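Calcium uptake protein 2, mitochondrial (PDB 6LB7) binds calcium through EF-hands and, in complex with calcium uptake protein 1, probably helps regulate calcium entry through the mitochondrial uniporter. Local coordinates at residues 18-22 / 47-53; 235-241 / 287-291. All coordinates share one frame. Residues are numbered along the deposited sequence.

Interaction 1: residues 18-22 / 47-53; sequences SSLEH and SVKKLTK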
# COMPACT_ATOMS: atom_id res chain seq x y z
N SER B 18 -24.14 16.48 12.66
CA SER B 18 -24.64 17.60 11.86
C SER B 18 -25.63 18.45 12.64
O SER B 18 -26.57 17.93 13.25
CB SER B 18 -25.29 17.07 10.58
OG SER B 18 -24.34 16.38 9.78
N SER B 19 -25.43 19.76 12.62
CA SER B 19 -26.35 20.69 13.26
C SER B 19 -27.24 21.42 12.27
O SER B 19 -28.02 22.28 12.68
CB SER B 19 -25.57 21.70 14.12
OG SER B 19 -24.77 22.56 13.33
N LEU B 20 -27.15 21.10 10.98
CA LEU B 20 -27.85 21.82 9.93
C LEU B 20 -28.57 20.85 9.00
O LEU B 20 -28.15 19.70 8.82
CB LEU B 20 -26.88 22.69 9.11
CG LEU B 20 -26.16 23.82 9.87
CD1 LEU B 20 -25.32 24.63 8.90
CD2 LEU B 20 -27.17 24.71 10.58
N GLU B 21 -29.67 21.32 8.42
CA GLU B 21 -30.47 20.54 7.48
C GLU B 21 -30.98 21.46 6.37
O GLU B 21 -31.30 22.62 6.62
CB GLU B 21 -31.65 19.85 8.19
CG GLU B 21 -32.48 18.90 7.31
CD GLU B 21 -33.62 19.59 6.57
OE1 GLU B 21 -34.07 20.66 7.04
OE2 GLU B 21 -34.07 19.08 5.53
N HIS B 22 -31.03 20.94 5.15
CA HIS B 22 -31.60 21.68 4.04
C HIS B 22 -32.08 20.68 3.00
O HIS B 22 -31.29 19.87 2.51
CB HIS B 22 -30.58 22.64 3.44
CG HIS B 22 -31.06 23.38 2.23
ND1 HIS B 22 -31.97 24.42 2.31
CD2 HIS B 22 -30.76 23.23 0.92
CE1 HIS B 22 -32.20 24.88 1.09
NE2 HIS B 22 -31.48 24.18 0.23
N SER B 47 -29.00 20.41 18.39
CA SER B 47 -30.25 20.94 17.79
C SER B 47 -30.01 21.10 16.28
O SER B 47 -28.94 21.60 15.92
CB SER B 47 -30.60 22.27 18.43
OG SER B 47 -30.93 22.15 19.81
N VAL B 48 -30.96 20.68 15.46
CA VAL B 48 -30.78 20.78 13.98
C VAL B 48 -31.60 21.95 13.42
O VAL B 48 -32.82 21.88 13.42
CB VAL B 48 -31.13 19.45 13.29
CG1 VAL B 48 -31.10 19.58 11.79
CG2 VAL B 48 -30.24 18.31 13.75
N LYS B 49 -30.92 23.02 13.01
CA LYS B 49 -31.60 24.17 12.44
C LYS B 49 -31.84 23.94 10.95
O LYS B 49 -30.90 23.60 10.22
CB LYS B 49 -30.79 25.44 12.67
CG LYS B 49 -30.58 25.79 14.15
CD LYS B 49 -31.87 25.72 14.95
CE LYS B 49 -32.88 26.79 14.53
NZ LYS B 49 -34.28 26.39 14.85
N LYS B 50 -33.09 24.10 10.52
CA LYS B 50 -33.40 24.06 9.10
C LYS B 50 -32.87 25.32 8.43
O LYS B 50 -32.95 26.41 8.99
CB LYS B 50 -34.91 23.97 8.88
CG LYS B 50 -35.52 22.60 9.13
CD LYS B 50 -37.02 22.63 8.84
CE LYS B 50 -37.61 21.23 8.81
NZ LYS B 50 -37.06 20.42 7.69
N LEU B 51 -32.33 25.16 7.23
CA LEU B 51 -31.78 26.27 6.47
C LEU B 51 -32.65 26.52 5.25
O LEU B 51 -33.02 25.58 4.54
CB LEU B 51 -30.34 25.99 6.04
CG LEU B 51 -29.29 25.99 7.14
CD1 LEU B 51 -27.89 26.15 6.55
CD2 LEU B 51 -29.59 27.09 8.16
N THR B 52 -32.97 27.79 5.01
CA THR B 52 -33.46 28.20 3.71
C THR B 52 -32.29 28.43 2.78
O THR B 52 -31.13 28.47 3.20
CB THR B 52 -34.29 29.49 3.79
OG1 THR B 52 -33.47 30.55 4.30
CG2 THR B 52 -35.53 29.31 4.64
N LYS B 53 -32.61 28.62 1.50
CA LYS B 53 -31.50 29.05 0.66
C LYS B 53 -30.98 30.42 1.09
O LYS B 53 -29.83 30.72 0.81
CB LYS B 53 -31.92 29.10 -0.81
CG LYS B 53 -32.38 27.82 -1.36
CD LYS B 53 -31.33 27.01 -1.93
CE LYS B 53 -31.86 26.06 -2.77
NZ LYS B 53 -31.56 24.76 -2.42

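Interaction 2: residues 235-241 / 287-291; sequences ESISLDE and SNNIL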
# COMPACT_ATOMS: atom_id res chain seq x y z
N GLU B 235 9.57 14.97 32.18
CA GLU B 235 9.57 16.10 31.26
C GLU B 235 8.26 16.13 30.48
O GLU B 235 7.97 15.24 29.67
CB GLU B 235 10.77 16.00 30.31
CG GLU B 235 10.61 16.75 29.00
CD GLU B 235 10.89 18.24 29.13
OE1 GLU B 235 10.43 19.00 28.25
OE2 GLU B 235 11.56 18.64 30.10
N SER B 236 7.46 17.17 30.71
CA SER B 236 6.20 17.32 30.00
C SER B 236 6.46 17.53 28.51
O SER B 236 7.56 17.88 28.08
CB SER B 236 5.43 18.48 30.61
OG SER B 236 6.17 19.68 30.46
N ILE B 237 5.41 17.30 27.71
CA ILE B 237 5.53 17.20 26.26
C ILE B 237 5.10 18.52 25.63
O ILE B 237 4.04 19.06 25.96
CB ILE B 237 4.66 16.04 25.73
CG1 ILE B 237 5.25 14.70 26.20
CG2 ILE B 237 4.50 16.12 24.22
CD1 ILE B 237 4.22 13.70 26.66
N SER B 238 5.92 19.03 24.71
CA SER B 238 5.59 20.26 24.00
C SER B 238 4.65 19.99 22.82
O SER B 238 4.49 18.86 22.34
CB SER B 238 6.85 20.94 23.48
OG SER B 238 7.41 20.22 22.38
N LEU B 239 4.06 21.07 22.33
CA LEU B 239 3.24 20.96 21.12
C LEU B 239 4.05 20.38 19.96
O LEU B 239 3.57 19.50 19.22
CB LEU B 239 2.67 22.33 20.75
CG LEU B 239 1.78 22.42 19.52
CD1 LEU B 239 0.56 21.51 19.69
CD2 LEU B 239 1.34 23.86 19.32
N ASP B 240 5.28 20.86 19.77
CA ASP B 240 6.09 20.35 18.66
C ASP B 240 6.38 18.87 18.82
O ASP B 240 6.35 18.12 17.84
CB ASP B 240 7.41 21.13 18.55
CG ASP B 240 7.23 22.48 17.86
OD1 ASP B 240 6.23 22.64 17.14
OD2 ASP B 240 8.09 23.38 18.04
N GLU B 241 6.68 18.42 20.04
CA GLU B 241 6.89 17.00 20.26
C GLU B 241 5.61 16.21 20.00
O GLU B 241 5.64 15.10 19.46
CB GLU B 241 7.42 16.75 21.68
CG GLU B 241 8.82 17.35 21.90
CD GLU B 241 9.27 17.35 23.37
OE1 GLU B 241 8.41 17.28 24.29
OE2 GLU B 241 10.49 17.44 23.60
N SER B 287 10.77 12.37 20.56
CA SER B 287 11.40 12.84 21.79
C SER B 287 11.35 11.80 22.90
O SER B 287 10.46 10.94 22.95
CB SER B 287 10.72 14.12 22.27
OG SER B 287 9.34 13.88 22.53
N ASN B 288 12.30 11.93 23.84
CA ASN B 288 12.51 10.94 24.89
C ASN B 288 11.32 10.84 25.84
O ASN B 288 10.98 9.75 26.30
CB ASN B 288 13.76 11.28 25.69
CG ASN B 288 15.03 11.09 24.89
OD1 ASN B 288 15.17 10.13 24.15
ND2 ASN B 288 15.97 12.02 25.05
N ASN B 289 10.71 11.98 26.19
CA ASN B 289 9.53 11.89 27.05
C ASN B 289 8.42 11.06 26.40
O ASN B 289 7.71 10.32 27.09
CB ASN B 289 9.03 13.31 27.44
CG ASN B 289 8.88 14.26 26.23
OD1 ASN B 289 8.92 13.85 25.06
ND2 ASN B 289 8.70 15.55 26.53
N ILE B 290 8.28 11.15 25.07
CA ILE B 290 7.24 10.37 24.39
C ILE B 290 7.66 8.91 24.26
O ILE B 290 6.87 7.99 24.53
CB ILE B 290 6.90 10.99 23.03
CG1 ILE B 290 5.97 12.21 23.22
CG2 ILE B 290 6.14 9.97 22.14
CD1 ILE B 290 5.70 12.97 21.97
N LEU B 291 8.91 8.66 23.85
CA LEU B 291 9.42 7.28 23.83
C LEU B 291 9.25 6.63 25.19
O LEU B 291 8.81 5.48 25.29
CB LEU B 291 10.89 7.24 23.43
CG LEU B 291 11.29 7.65 22.01
CD1 LEU B 291 12.79 7.77 21.90
CD2 LEU B 291 10.76 6.66 20.99
O HOH W 1 8.33 13.86 19.51

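Interaction 1: residues 18-22 / 47-53
The ring of His22 overlaps the end of the 47-53 segment, meeting Leu51 O and Lys53 NZ edge-on. His22 ND1 donates to Leu51 O at 2.7 Å with a nearly straight N-H...O angle of 173°, and Lys53 NZ donates to His22 NE2, also at 2.7 Å. This assigns the proton to ND1 and leaves NE2 as acceptor. Upstream, the backbones pair as parallel strands, Leu20 bridging Lys49 (CA-CA 5.1 Å) and Glu21 bridging Lys50 (4.9 Å). Lys49 bonds Ser19 and Glu21, the residues flanking Leu20 (Lys49 N to Ser19 O at 3.0 Å, Glu21 N to Lys49 O at 3.2 Å), and Glu21 bonds Lys49 and Leu51, flanking Lys50 (Leu51 N to Glu21 O at 2.8 Å), the pattern of a parallel ladder. On one face Leu20 CD1 packs against Leu51 CD1 at 3.8 Å. The other face carries a salt bridge, Glu21 OE1 to Lys50 NZ at 3.1 Å, while Glu21 OE2 accepts from Gly24 N; beside it, Val48 CG1 lies 3.7 Å from Glu21 CB. Strand 20-22, which follows helix 11-17, is the middle of a small mixed sheet, with 49-50 parallel on one side and 25-27 antiparallel on the other, where the Leu20 backbone bonds Tyr27. Beyond it, Thr52 OG1 caps helix 53-60 with a weak bond from Lys54 N, and Ile56 of that helix touches both His22 and Leu51.

Interaction 2: residues 235-241 / 287-291
Asn289 carries most of the polar traffic between these segments. Its ND2 donates to Glu241 OE1 at 2.8 Å (N-H...O angle 172°) and to Glu235 O at 3.2 Å (144°), so the amide joins the loop before helix 239-249 to a carboxylate in that helix's first turn. At its other end, Asn289 OD1 accepts from Ser287 OG at 2.6 Å and, weakly, from Ile290 N at 2.8 Å (117°). Ser287 holds the N-cap position of helix 288-298, yet its hydroxyl donates to Asn289 OD1 and makes no capping bond; its carbonyl accepts from Leu291 N, with Ser287 O 2.9 Å away. Glu241 OE1 is shared, for it also receives Ser238 N at 3.1 Å (169°), while Glu241 N donates to Ser238 OG at 3.0 Å (166°). One water links the two helix starts, donating to Glu241 O and accepting from Ser287 N, each 3.0 Å from its oxygen. Beneath the polar layer, Ile237 CG1 meets Ile290 CG1 at 3.9 Å, and Phe207 of helix 204-211 touches both isoleucines. The reciprocal Ser238-Glu241 pair is a capping box, here extended by Asn289 so that the N-terminal ends of two helices are tied together, consistent with an EF-hand-like C-terminal lobe, in which the loop before helix 239-249 pairs through Ile237 with Met202 and helix 288-298 is probably the entering helix of the next EF-hand.

Interaction 1 is a surface contact, with 2 of its 12 touching residues buried, whereas interaction 2 is partly buried, with 3 of 7, although it covers less area (293 against 552 Å²). They hold different elements: the first pairs short strands near the N-terminus, the second the starts of two helices late in the chain. Accordingly, the first relies on backbone-to-backbone bonds supplemented by charged and histidine side chains, while the second uses side-chain amide and carboxylate groups plus a bridging water. They lie on opposite sides of the chain's centre, centres 42 Å and nearest atoms about 26 Å apart, so neither touches the other.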